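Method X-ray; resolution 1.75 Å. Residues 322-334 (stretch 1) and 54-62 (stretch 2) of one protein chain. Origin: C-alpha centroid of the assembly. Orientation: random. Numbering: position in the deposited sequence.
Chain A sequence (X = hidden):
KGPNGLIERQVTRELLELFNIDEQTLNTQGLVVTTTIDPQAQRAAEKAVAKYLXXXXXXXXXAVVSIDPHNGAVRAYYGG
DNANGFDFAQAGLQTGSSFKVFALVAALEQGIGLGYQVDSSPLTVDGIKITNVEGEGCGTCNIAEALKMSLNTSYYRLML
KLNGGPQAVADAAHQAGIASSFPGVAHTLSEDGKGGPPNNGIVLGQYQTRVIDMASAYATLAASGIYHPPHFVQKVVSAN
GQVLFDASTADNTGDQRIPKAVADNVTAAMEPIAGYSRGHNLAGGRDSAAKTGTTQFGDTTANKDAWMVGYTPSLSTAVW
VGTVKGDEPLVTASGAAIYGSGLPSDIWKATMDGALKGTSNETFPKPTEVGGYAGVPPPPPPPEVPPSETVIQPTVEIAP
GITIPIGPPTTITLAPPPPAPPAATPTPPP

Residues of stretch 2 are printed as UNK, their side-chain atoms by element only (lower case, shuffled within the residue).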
# COMPACT_ATOMS: atom_id res chain seq x y z
N GLY A 322 -7.93 -7.62 8.73
CA GLY A 322 -8.12 -7.25 10.15
C GLY A 322 -9.47 -7.74 10.61
O GLY A 322 -10.04 -8.67 10.00
N THR A 323 -10.00 -7.12 11.64
CA THR A 323 -11.33 -7.47 12.11
C THR A 323 -12.27 -6.31 12.04
O THR A 323 -11.86 -5.14 12.00
CB THR A 323 -11.34 -8.04 13.55
OG1 THR A 323 -11.13 -7.02 14.54
CG2 THR A 323 -10.29 -9.16 13.70
N VAL A 324 -13.58 -6.62 12.08
CA VAL A 324 -14.55 -5.58 11.79
C VAL A 324 -14.54 -4.41 12.80
O VAL A 324 -14.72 -3.27 12.41
CB VAL A 324 -15.97 -6.15 11.67
CG1 VAL A 324 -16.35 -6.93 12.91
CG2 VAL A 324 -16.95 -5.06 11.33
N LYS A 325 -14.34 -4.67 14.08
CA LYS A 325 -14.22 -3.59 15.09
C LYS A 325 -12.80 -3.21 15.44
O LYS A 325 -12.60 -2.25 16.15
CB LYS A 325 -14.98 -3.92 16.38
CG LYS A 325 -16.47 -3.72 16.28
CD LYS A 325 -17.12 -3.80 17.65
CE LYS A 325 -18.56 -3.33 17.61
NZ LYS A 325 -19.33 -3.73 18.82
N GLY A 326 -11.81 -3.95 14.95
CA GLY A 326 -10.44 -3.61 15.14
C GLY A 326 -9.97 -3.61 16.57
O GLY A 326 -9.06 -2.86 16.89
N ASP A 327 -10.60 -4.46 17.38
CA ASP A 327 -10.41 -4.52 18.84
C ASP A 327 -10.20 -5.97 19.33
O ASP A 327 -10.59 -6.30 20.45
CB ASP A 327 -11.70 -4.01 19.51
CG ASP A 327 -12.89 -4.91 19.24
OD1 ASP A 327 -12.81 -5.83 18.38
OD2 ASP A 327 -13.94 -4.71 19.89
N GLU A 328 -9.68 -6.85 18.49
CA GLU A 328 -9.43 -8.23 18.93
C GLU A 328 -8.17 -8.72 18.20
O GLU A 328 -7.99 -8.41 17.01
CB GLU A 328 -10.66 -9.13 18.70
CG GLU A 328 -10.82 -9.84 17.35
CD GLU A 328 -11.99 -10.85 17.27
OE1 GLU A 328 -12.84 -10.89 18.19
OE2 GLU A 328 -12.10 -11.63 16.27
N PRO A 329 -7.27 -9.44 18.88
CA PRO A 329 -6.15 -10.04 18.20
C PRO A 329 -6.57 -10.81 16.96
O PRO A 329 -7.57 -11.51 16.97
CB PRO A 329 -5.62 -11.02 19.24
CG PRO A 329 -5.87 -10.29 20.53
CD PRO A 329 -7.23 -9.72 20.34
N LEU A 330 -5.74 -10.72 15.93
CA LEU A 330 -6.03 -11.28 14.66
C LEU A 330 -5.42 -12.67 14.53
O LEU A 330 -4.19 -12.80 14.54
CB LEU A 330 -5.52 -10.31 13.59
CG LEU A 330 -5.82 -10.61 12.14
CD1 LEU A 330 -7.30 -10.51 11.80
CD2 LEU A 330 -4.99 -9.70 11.24
N VAL A 331 -6.25 -13.70 14.45
CA VAL A 331 -5.79 -15.09 14.41
C VAL A 331 -6.59 -15.92 13.43
O VAL A 331 -7.72 -15.57 13.08
CB VAL A 331 -5.83 -15.81 15.80
CG1 VAL A 331 -4.91 -15.13 16.80
CG2 VAL A 331 -7.30 -15.86 16.38
N THR A 332 -6.02 -17.05 13.03
CA THR A 332 -6.69 -17.97 12.09
C THR A 332 -7.68 -18.80 12.89
O THR A 332 -7.68 -18.74 14.09
CB THR A 332 -5.71 -18.88 11.37
OG1 THR A 332 -5.08 -19.78 12.28
CG2 THR A 332 -4.59 -18.01 10.70
N ALA A 333 -8.45 -19.63 12.19
CA ALA A 333 -9.42 -20.53 12.84
C ALA A 333 -8.72 -21.55 13.78
O ALA A 333 -9.31 -21.96 14.78
CB ALA A 333 -10.24 -21.25 11.79
N SER A 334 -7.45 -21.89 13.47
CA SER A 334 -6.62 -22.78 14.24
C SER A 334 -5.81 -22.11 15.36
O SER A 334 -5.00 -22.74 16.02
CB SER A 334 -5.67 -23.51 13.33
OG SER A 334 -4.68 -22.61 12.89
N UNK A 54 -12.35 -17.95 3.93
CA UNK A 54 -13.26 -19.07 4.13
C UNK A 54 -12.88 -19.85 5.38
O UNK A 54 -11.71 -20.16 5.60
o UNK A 54 -15.55 -20.63 3.28
c UNK A 54 -14.40 -20.98 2.96
o UNK A 54 -14.12 -22.13 2.64
c UNK A 54 -13.30 -19.99 2.90
N UNK A 55 -13.87 -20.05 6.23
CA UNK A 55 -13.73 -20.83 7.44
C UNK A 55 -13.05 -20.06 8.55
O UNK A 55 -12.71 -20.68 9.57
N UNK A 56 -12.77 -18.77 8.32
CA UNK A 56 -12.16 -17.94 9.34
C UNK A 56 -13.25 -17.27 10.18
O UNK A 56 -14.43 -17.37 9.90
n UNK A 56 -8.33 -19.09 7.94
c UNK A 56 -9.09 -18.32 8.64
o UNK A 56 -8.98 -18.25 9.82
c UNK A 56 -11.21 -16.90 8.71
c UNK A 56 -10.09 -17.49 7.86
N UNK A 57 -12.80 -16.61 11.25
CA UNK A 57 -13.69 -15.89 12.15
C UNK A 57 -14.63 -15.04 11.30
O UNK A 57 -14.18 -14.33 10.38
c UNK A 57 -12.85 -15.01 13.10
o UNK A 57 -14.76 -13.87 14.03
o UNK A 57 -13.20 -14.58 15.41
c UNK A 57 -13.66 -14.43 14.25
N UNK A 58 -15.94 -15.13 11.56
CA UNK A 58 -16.83 -14.28 10.76
C UNK A 58 -16.65 -12.76 10.94
O UNK A 58 -17.10 -12.03 10.10
c UNK A 58 -18.07 -15.45 12.45
c UNK A 58 -16.69 -16.04 12.45
c UNK A 58 -18.22 -14.74 11.15
N UNK A 59 -15.96 -12.32 11.99
CA UNK A 59 -15.57 -10.92 12.19
C UNK A 59 -14.33 -10.48 11.37
O UNK A 59 -14.02 -9.29 11.30
o UNK A 59 -17.62 -10.71 14.11
c UNK A 59 -15.27 -10.68 13.70
o UNK A 59 -16.30 -11.10 15.82
c UNK A 59 -16.49 -10.83 14.60
N UNK A 60 -13.63 -11.42 10.76
CA UNK A 60 -12.48 -11.07 9.93
C UNK A 60 -12.94 -10.31 8.70
O UNK A 60 -14.00 -10.61 8.10
c UNK A 60 -9.20 -14.03 10.41
c UNK A 60 -11.74 -12.33 9.50
s UNK A 60 -9.37 -13.48 8.69
c UNK A 60 -10.39 -12.03 8.90
N UNK A 61 -12.14 -9.33 8.31
CA UNK A 61 -12.42 -8.51 7.13
C UNK A 61 -11.16 -8.40 6.29
O UNK A 61 -10.03 -8.56 6.79
c UNK A 61 -17.17 -8.31 8.83
c UNK A 61 -15.38 -7.37 7.39
n UNK A 61 -16.65 -7.32 8.12
n UNK A 61 -16.53 -9.50 8.97
c UNK A 61 -14.22 -7.13 8.34
c UNK A 61 -12.90 -7.13 7.54
n UNK A 61 -18.33 -8.11 9.44
N UNK A 62 -11.36 -8.11 5.00
CA UNK A 62 -10.23 -7.81 4.10
C UNK A 62 -10.56 -6.64 3.20
O UNK A 62 -11.73 -6.32 2.97
c UNK A 62 -9.85 -9.03 3.26
O HOH W 1 -10.10 -16.95 12.06

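Position 54 carries two carbons, the second bearing two oxygens, a short carboxylate that stays out of reach of stretch 1; it is Asp54. Position 55 has no side-chain atoms, and its backbone O lies 3.4 Å from Ala333 CB. It is Gly55, whose phi of 79° by itself favours glycine.

At position 56 three carbons end in one oxygen and one nitrogen, a carboxamide. Its CA-to-CB bond points sideways, but the chain bends back so that the terminal oxygen sits 2.8 Å from Ala333 N. An amide on a three-carbon chain identifies Gln56, and the approach is a weak hydrogen bond from Ala333 N to Gln56 OE1.

Position 57 again shows two carbons and two oxygens. One of these oxygens lies 3.3 Å from Glu328 OE2, while the other accepts a hydrogen bond from the backbone N of position 59. This is Asp57, and its approach to Glu328 brings like charges together rather than forming a bond. At position 58 three carbons close a ring onto the backbone N, which defines Pro58; it makes no contact with stretch 1.

Position 59 is a third two-carbon carboxylate. Its CB lies 4.0 Å from Val324 CG1, and its backbone O accepts a hydrogen bond from Val324 N at 2.8 Å. It is Asp59, in the type I turn from Asp57 to position 60.

Position 60 has an unbranched chain of two carbons, a sulfur and a last carbon. CA-to-CB points away, yet the terminal carbon returns to within 3.4 Å of Val331 O and 4.2 Å of Leu330 CD1. The thioether is that of Met60, and the methyl is its CE.

Position 61 bears three carbons, a nitrogen, and a carbon with two further nitrogens, a guanidinium whose central carbon lies 3.8 Å from Val324 CB, which covers one of its faces. It is Arg61, and its NH1 donates to Pro58 O and Met60 O. Position 62 has a single carbon directed away from stretch 1, and is Ala62.

The contact is anchored by a short antiparallel pairing, in which Arg61 N donates to Gly322 O at 2.8 Å and Gly322 N to Arg61 O at 3.0 Å. Val324 N to Asp59 O extends this backbone pairing into the turn. Farther along, a water bridges the segments, donating to Gln56 OE1 and Val331 O and accepting from Asp57 N. Backbone hydrogen bonds thus hold the two strands in register at Gly322 and Arg61, while Met60 and Arg61 add side-chain packing.

Stretch 2 54-62: DGQDPDMRA
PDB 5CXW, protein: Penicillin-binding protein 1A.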